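PvdO (Pseudomonas aeruginosa, PDB 5HHA) is a periplasmic, calcium-binding protein of the formylglycine-generating enzyme family that takes part in chromophore maturation, probably that of the siderophore pyoverdine. Local coordinates at residues K243-G255 with S263-W277. Residues are numbered along the deposited sequence; the frame is centred on the assembly and turned at random.
Sequences KCELVQIRGNDWG and SGNRNNAAPSDRGDW
Strands 247-251 and 266-269 form an antiparallel pair within the mixed sheet of a formylglycine-generating-enzyme-like fold, and the ladder weakens toward the Arg250 end, where a water lies beside it. Val247 and Ala269 make the regular hydrogen-bonded pair, Val247 N reaching Ala269 O at 2.9 Å and Ala269 N returning to Val247 O. At the next hydrogen-bonded pair, Ile249 N donates to Asn267 O at 3.0 Å, but from well above the carbonyl plane. The return bond, Asn267 N to Ile249 O, is weak at 3.4 Å; a water accepts from Asn267 N and lies within hydrogen-bonding distance of Ile249 O. A second water spans Gly251 N and Asn265 O where the strands part.

On the face carrying Val247, Ile249 and Ala269, CG1 of Ile249 stands between its backbone N and carbonyl carbon (chi1 57°). With the chain then running on extended, CD1 reaches the six-membered ring of Trp277, 3.7 Å from CZ3, while Trp220 of strand 218-221 packs on the isoleucine too. Beyond the strands the loops meet again: Trp254 NE1 donates to Asp276 O at 3.1 Å, with the acceptor lying at the indole edge, 9° from the ring plane, and Asp276 OD2 is salt-bridged to Arg109.

The Arg250 guanidinium has Asn265 O over one face and lies 4.3 Å, NH2 to NE, from that of Arg266, their planes 65° apart. Both arginines form salt bridges with Glu154, Arg250 also with Glu158, and Arg266 NH1 hydrogen-bonds Asp64 O, so acidic groups of helix 154-162 probably offset the like charges. Direct backbone bonds are thus strong at the Val247-Ala269 end, water supplements them toward Arg250 and Arg266, and the indole bond ties the Asp276 backbone to Trp254, whose side chain lies about 5 Å from the bound calcium ion.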
loop_
_atom_site.group_PDB
_atom_site.type_symbol
_atom_site.label_atom_id
_atom_site.label_comp_id
_atom_site.label_asym_id
_atom_site.label_seq_id
_atom_site.Cartn_x
_atom_site.Cartn_y
_atom_site.Cartn_z
ATOM N N LYS A 243 -7.969 -14.097 -16.333
ATOM C CA LYS A 243 -8.884 -14.418 -15.254
ATOM C C LYS A 243 -8.067 -14.653 -13.993
ATOM O O LYS A 243 -7.067 -15.376 -14.034
ATOM C CB LYS A 243 -9.680 -15.688 -15.577
ATOM C CG LYS A 243 -10.380 -15.663 -16.930
ATOM C CD LYS A 243 -11.059 -16.990 -17.231
ATOM C CE LYS A 243 -11.886 -16.897 -18.512
ATOM N NZ LYS A 243 -12.741 -18.102 -18.732
ATOM N N CYS A 244 -8.496 -14.047 -12.886
ATOM C CA CYS A 244 -7.771 -14.128 -11.615
ATOM C C CYS A 244 -8.675 -14.324 -10.415
ATOM O O CYS A 244 -9.480 -13.458 -10.076
ATOM C CB CYS A 244 -6.969 -12.854 -11.386
ATOM S SG CYS A 244 -6.085 -12.357 -12.834
ATOM N N GLU A 245 -8.485 -15.439 -9.725
ATOM C CA GLU A 245 -9.218 -15.705 -8.505
ATOM C C GLU A 245 -8.619 -14.917 -7.341
ATOM O O GLU A 245 -9.302 -14.622 -6.384
ATOM C CB GLU A 245 -9.164 -17.192 -8.160
ATOM C CG GLU A 245 -10.297 -17.661 -7.242
ATOM C CD GLU A 245 -9.864 -17.867 -5.803
ATOM O OE1 GLU A 245 -9.225 -18.911 -5.516
ATOM O OE2 GLU A 245 -10.175 -16.992 -4.957
ATOM N N LEU A 246 -7.330 -14.599 -7.445
ATOM C CA LEU A 246 -6.594 -13.925 -6.379
ATOM C C LEU A 246 -5.766 -12.809 -6.977
ATOM O O LEU A 246 -5.257 -12.934 -8.093
ATOM C CB LEU A 246 -5.676 -14.893 -5.657
ATOM C CG LEU A 246 -6.360 -16.057 -4.950
ATOM C CD1 LEU A 246 -5.321 -17.047 -4.462
ATOM C CD2 LEU A 246 -7.202 -15.572 -3.790
ATOM N N VAL A 247 -5.676 -11.704 -6.237
ATOM C CA VAL A 247 -4.806 -10.605 -6.593
ATOM C C VAL A 247 -3.826 -10.342 -5.454
ATOM O O VAL A 247 -4.005 -10.818 -4.347
ATOM C CB VAL A 247 -5.619 -9.323 -6.902
ATOM C CG1 VAL A 247 -6.490 -9.509 -8.160
ATOM C CG2 VAL A 247 -6.429 -8.860 -5.692
ATOM N N GLN A 248 -2.773 -9.600 -5.744
ATOM C CA GLN A 248 -1.756 -9.282 -4.746
ATOM C C GLN A 248 -2.188 -8.139 -3.844
ATOM O O GLN A 248 -2.864 -7.194 -4.275
ATOM C CB GLN A 248 -0.442 -8.866 -5.431
ATOM C CG GLN A 248 0.128 -9.884 -6.395
ATOM C CD GLN A 248 0.785 -11.132 -5.792
ATOM O OE1 GLN A 248 0.984 -11.281 -4.582
ATOM N NE2 GLN A 248 1.126 -12.029 -6.646
ATOM N N ILE A 249 -1.737 -8.200 -2.595
ATOM C CA ILE A 249 -1.786 -7.083 -1.659
ATOM C C ILE A 249 -0.379 -6.919 -1.081
ATOM O O ILE A 249 0.429 -7.863 -1.061
ATOM C CB ILE A 249 -2.849 -7.289 -0.551
ATOM C CG1 ILE A 249 -2.591 -8.576 0.214
ATOM C CG2 ILE A 249 -4.239 -7.299 -1.158
ATOM C CD1 ILE A 249 -3.574 -8.826 1.384
ATOM N N ARG A 250 -0.059 -5.717 -0.631
ATOM C CA ARG A 250 1.286 -5.401 -0.167
ATOM C C ARG A 250 1.265 -4.669 1.164
ATOM O O ARG A 250 0.258 -4.081 1.569
ATOM C CB ARG A 250 2.032 -4.569 -1.207
ATOM C CG ARG A 250 2.678 -5.445 -2.303
ATOM C CD ARG A 250 3.722 -6.401 -1.702
ATOM N NE ARG A 250 4.559 -7.038 -2.716
ATOM C CZ ARG A 250 5.851 -6.808 -2.879
ATOM N NH1 ARG A 250 6.562 -6.008 -2.088
ATOM N NH2 ARG A 250 6.471 -7.477 -3.823
ATOM N N GLY A 251 2.416 -4.652 1.816
ATOM C CA GLY A 251 2.587 -4.014 3.106
ATOM C C GLY A 251 2.266 -4.976 4.226
ATOM O O GLY A 251 2.457 -6.181 4.130
ATOM N N ASN A 252 1.816 -4.418 5.344
ATOM C CA ASN A 252 1.493 -5.227 6.518
ATOM C C ASN A 252 0.549 -4.415 7.393
ATOM O O ASN A 252 0.631 -3.190 7.404
ATOM C CB ASN A 252 2.783 -5.561 7.279
ATOM C CG ASN A 252 2.607 -6.679 8.269
ATOM O OD1 ASN A 252 1.751 -7.545 8.104
ATOM N ND2 ASN A 252 3.465 -6.704 9.268
ATOM N N ASP A 253 -0.321 -5.080 8.142
ATOM C CA ASP A 253 -1.313 -4.365 8.929
ATOM C C ASP A 253 -1.034 -4.338 10.423
ATOM O O ASP A 253 -0.187 -5.051 10.969
ATOM C CB ASP A 253 -2.718 -4.897 8.654
ATOM C CG ASP A 253 -2.943 -6.290 9.171
ATOM O OD1 ASP A 253 -3.308 -6.475 10.350
ATOM O OD2 ASP A 253 -2.794 -7.250 8.358
ATOM N N TRP A 254 -1.811 -3.474 11.057
ATOM C CA TRP A 254 -1.808 -3.226 12.484
ATOM C C TRP A 254 -1.888 -4.466 13.349
ATOM O O TRP A 254 -1.467 -4.418 14.511
ATOM C CB TRP A 254 -2.975 -2.296 12.834
ATOM C CG TRP A 254 -4.318 -2.809 12.451
ATOM C CD1 TRP A 254 -5.001 -2.547 11.297
ATOM C CD2 TRP A 254 -5.161 -3.673 13.224
ATOM N NE1 TRP A 254 -6.191 -3.183 11.294
ATOM C CE2 TRP A 254 -6.336 -3.883 12.468
ATOM C CE3 TRP A 254 -5.040 -4.291 14.475
ATOM C CZ2 TRP A 254 -7.388 -4.683 12.922
ATOM C CZ3 TRP A 254 -6.094 -5.084 14.933
ATOM C CH2 TRP A 254 -7.250 -5.281 14.151
ATOM N N GLY A 255 -2.468 -5.549 12.869
ATOM C CA GLY A 255 -2.618 -6.739 13.673
ATOM C C GLY A 255 -1.528 -7.782 13.508
ATOM O O GLY A 255 -1.586 -8.827 14.151
ATOM N N SER A 263 10.152 -5.115 3.177
ATOM C CA SER A 263 9.780 -4.527 1.897
ATOM C C SER A 263 9.377 -5.545 0.843
ATOM O O SER A 263 8.600 -5.218 -0.067
ATOM C CB SER A 263 10.919 -3.683 1.368
ATOM O OG SER A 263 11.125 -2.527 2.149
ATOM N N GLY A 264 9.940 -6.751 0.888
ATOM C CA GLY A 264 9.650 -7.772 -0.094
ATOM C C GLY A 264 8.536 -8.740 0.236
ATOM O O GLY A 264 8.230 -9.609 -0.567
ATOM N N ASN A 265 7.910 -8.598 1.397
ATOM C CA ASN A 265 6.819 -9.494 1.777
ATOM C C ASN A 265 5.673 -9.412 0.785
ATOM O O ASN A 265 5.295 -8.301 0.386
ATOM C CB ASN A 265 6.322 -9.150 3.185
ATOM C CG ASN A 265 5.486 -10.292 3.818
ATOM O OD1 ASN A 265 4.274 -10.310 3.756
ATOM N ND2 ASN A 265 6.157 -11.200 4.438
ATOM N N ARG A 266 5.082 -10.549 0.446
ATOM C CA ARG A 266 3.976 -10.605 -0.505
ATOM C C ARG A 266 2.780 -11.257 0.161
ATOM O O ARG A 266 2.933 -12.064 1.079
ATOM C CB ARG A 266 4.349 -11.446 -1.746
ATOM C CG ARG A 266 5.636 -11.006 -2.403
ATOM C CD ARG A 266 5.993 -11.867 -3.600
ATOM N NE ARG A 266 5.178 -11.470 -4.745
ATOM C CZ ARG A 266 5.020 -12.197 -5.851
ATOM N NH1 ARG A 266 5.608 -13.382 -5.965
ATOM N NH2 ARG A 266 4.286 -11.732 -6.849
ATOM N N ASN A 267 1.579 -10.950 -0.311
ATOM C CA ASN A 267 0.377 -11.640 0.137
ATOM C C ASN A 267 -0.680 -11.461 -0.941
ATOM O O ASN A 267 -0.438 -10.810 -1.951
ATOM C CB ASN A 267 -0.059 -11.079 1.500
ATOM C CG ASN A 267 -0.850 -12.092 2.326
ATOM O OD1 ASN A 267 -1.358 -13.088 1.828
ATOM N ND2 ASN A 267 -0.957 -11.829 3.606
ATOM N N ASN A 268 -1.843 -12.050 -0.736
ATOM C CA ASN A 268 -2.890 -12.051 -1.755
ATOM C C ASN A 268 -4.257 -12.101 -1.088
ATOM O O ASN A 268 -4.375 -12.404 0.085
ATOM C CB ASN A 268 -2.699 -13.217 -2.744
ATOM C CG ASN A 268 -2.889 -14.559 -2.098
ATOM O OD1 ASN A 268 -1.915 -15.270 -1.814
ATOM N ND2 ASN A 268 -4.115 -14.901 -1.810
ATOM N N ALA A 269 -5.275 -11.751 -1.844
ATOM C CA ALA A 269 -6.657 -11.814 -1.382
ATOM C C ALA A 269 -7.516 -12.023 -2.629
ATOM O O ALA A 269 -7.114 -11.676 -3.727
ATOM C CB ALA A 269 -7.046 -10.521 -0.674
ATOM N N ALA A 270 -8.724 -12.543 -2.456
ATOM C CA ALA A 270 -9.676 -12.514 -3.560
ATOM C C ALA A 270 -10.088 -11.069 -3.772
ATOM O O ALA A 270 -10.253 -10.320 -2.785
ATOM C CB ALA A 270 -10.891 -13.367 -3.224
ATOM N N PRO A 271 -10.243 -10.633 -5.018
ATOM C CA PRO A 271 -10.553 -9.212 -5.230
ATOM C C PRO A 271 -11.884 -8.746 -4.646
ATOM O O PRO A 271 -12.064 -7.544 -4.418
ATOM C CB PRO A 271 -10.497 -9.052 -6.761
ATOM C CG PRO A 271 -10.587 -10.444 -7.297
ATOM C CD PRO A 271 -9.985 -11.340 -6.287
ATOM N N SER A 272 -12.799 -9.672 -4.362
ATOM C CA SER A 272 -14.067 -9.323 -3.740
ATOM C C SER A 272 -13.954 -9.291 -2.217
ATOM O O SER A 272 -14.926 -8.938 -1.559
ATOM C CB SER A 272 -15.159 -10.306 -4.184
ATOM O OG SER A 272 -14.830 -11.629 -3.797
ATOM N N ASP A 273 -12.811 -9.675 -1.643
ATOM C CA ASP A 273 -12.591 -9.579 -0.200
ATOM C C ASP A 273 -12.494 -8.105 0.218
ATOM O O ASP A 273 -12.164 -7.233 -0.588
ATOM C CB ASP A 273 -11.259 -10.250 0.204
ATOM C CG ASP A 273 -11.270 -11.766 0.132
ATOM O OD1 ASP A 273 -12.349 -12.392 0.079
ATOM O OD2 ASP A 273 -10.152 -12.340 0.171
ATOM N N ARG A 274 -12.758 -7.849 1.489
ATOM C CA ARG A 274 -12.447 -6.562 2.085
ATOM C C ARG A 274 -12.162 -6.824 3.549
ATOM O O ARG A 274 -12.519 -7.873 4.106
ATOM C CB ARG A 274 -13.595 -5.560 1.906
ATOM C CG ARG A 274 -14.874 -5.922 2.637
ATOM C CD ARG A 274 -16.011 -4.978 2.288
ATOM N NE ARG A 274 -16.450 -5.186 0.916
ATOM C CZ ARG A 274 -16.573 -4.240 -0.008
ATOM N NH1 ARG A 274 -16.290 -2.973 0.247
ATOM N NH2 ARG A 274 -16.985 -4.562 -1.227
ATOM N N GLY A 275 -11.531 -5.871 4.202
ATOM C CA GLY A 275 -11.281 -6.016 5.622
ATOM C C GLY A 275 -10.843 -4.722 6.241
ATOM O O GLY A 275 -10.445 -3.792 5.566
ATOM N N ASP A 276 -10.861 -4.708 7.566
ATOM C CA ASP A 276 -10.446 -3.553 8.347
ATOM C C ASP A 276 -8.913 -3.407 8.431
ATOM O O ASP A 276 -8.366 -2.567 9.156
ATOM C CB ASP A 276 -11.078 -3.618 9.742
ATOM C CG ASP A 276 -10.541 -4.746 10.595
ATOM O OD1 ASP A 276 -9.488 -5.327 10.273
ATOM O OD2 ASP A 276 -11.170 -5.024 11.646
ATOM N N TRP A 277 -8.240 -4.233 7.616
ATOM C CA TRP A 277 -6.791 -4.341 7.577
ATOM C C TRP A 277 -6.248 -4.161 6.156
ATOM O O TRP A 277 -5.040 -4.241 5.971
ATOM C CB TRP A 277 -6.377 -5.707 8.130
ATOM C CG TRP A 277 -7.017 -6.855 7.454
ATOM C CD1 TRP A 277 -8.274 -7.361 7.650
ATOM C CD2 TRP A 277 -6.414 -7.667 6.450
ATOM N NE1 TRP A 277 -8.491 -8.429 6.823
ATOM C CE2 TRP A 277 -7.361 -8.642 6.078
ATOM C CE3 TRP A 277 -5.156 -7.683 5.830
ATOM C CZ2 TRP A 277 -7.088 -9.609 5.127
ATOM C CZ3 TRP A 277 -4.897 -8.646 4.873
ATOM C CH2 TRP A 277 -5.848 -9.592 4.544
HETATM O O HOH W 1 2.053 -9.188 -2.738
HETATM O O HOH W 2 4.978 -5.804 1.408
#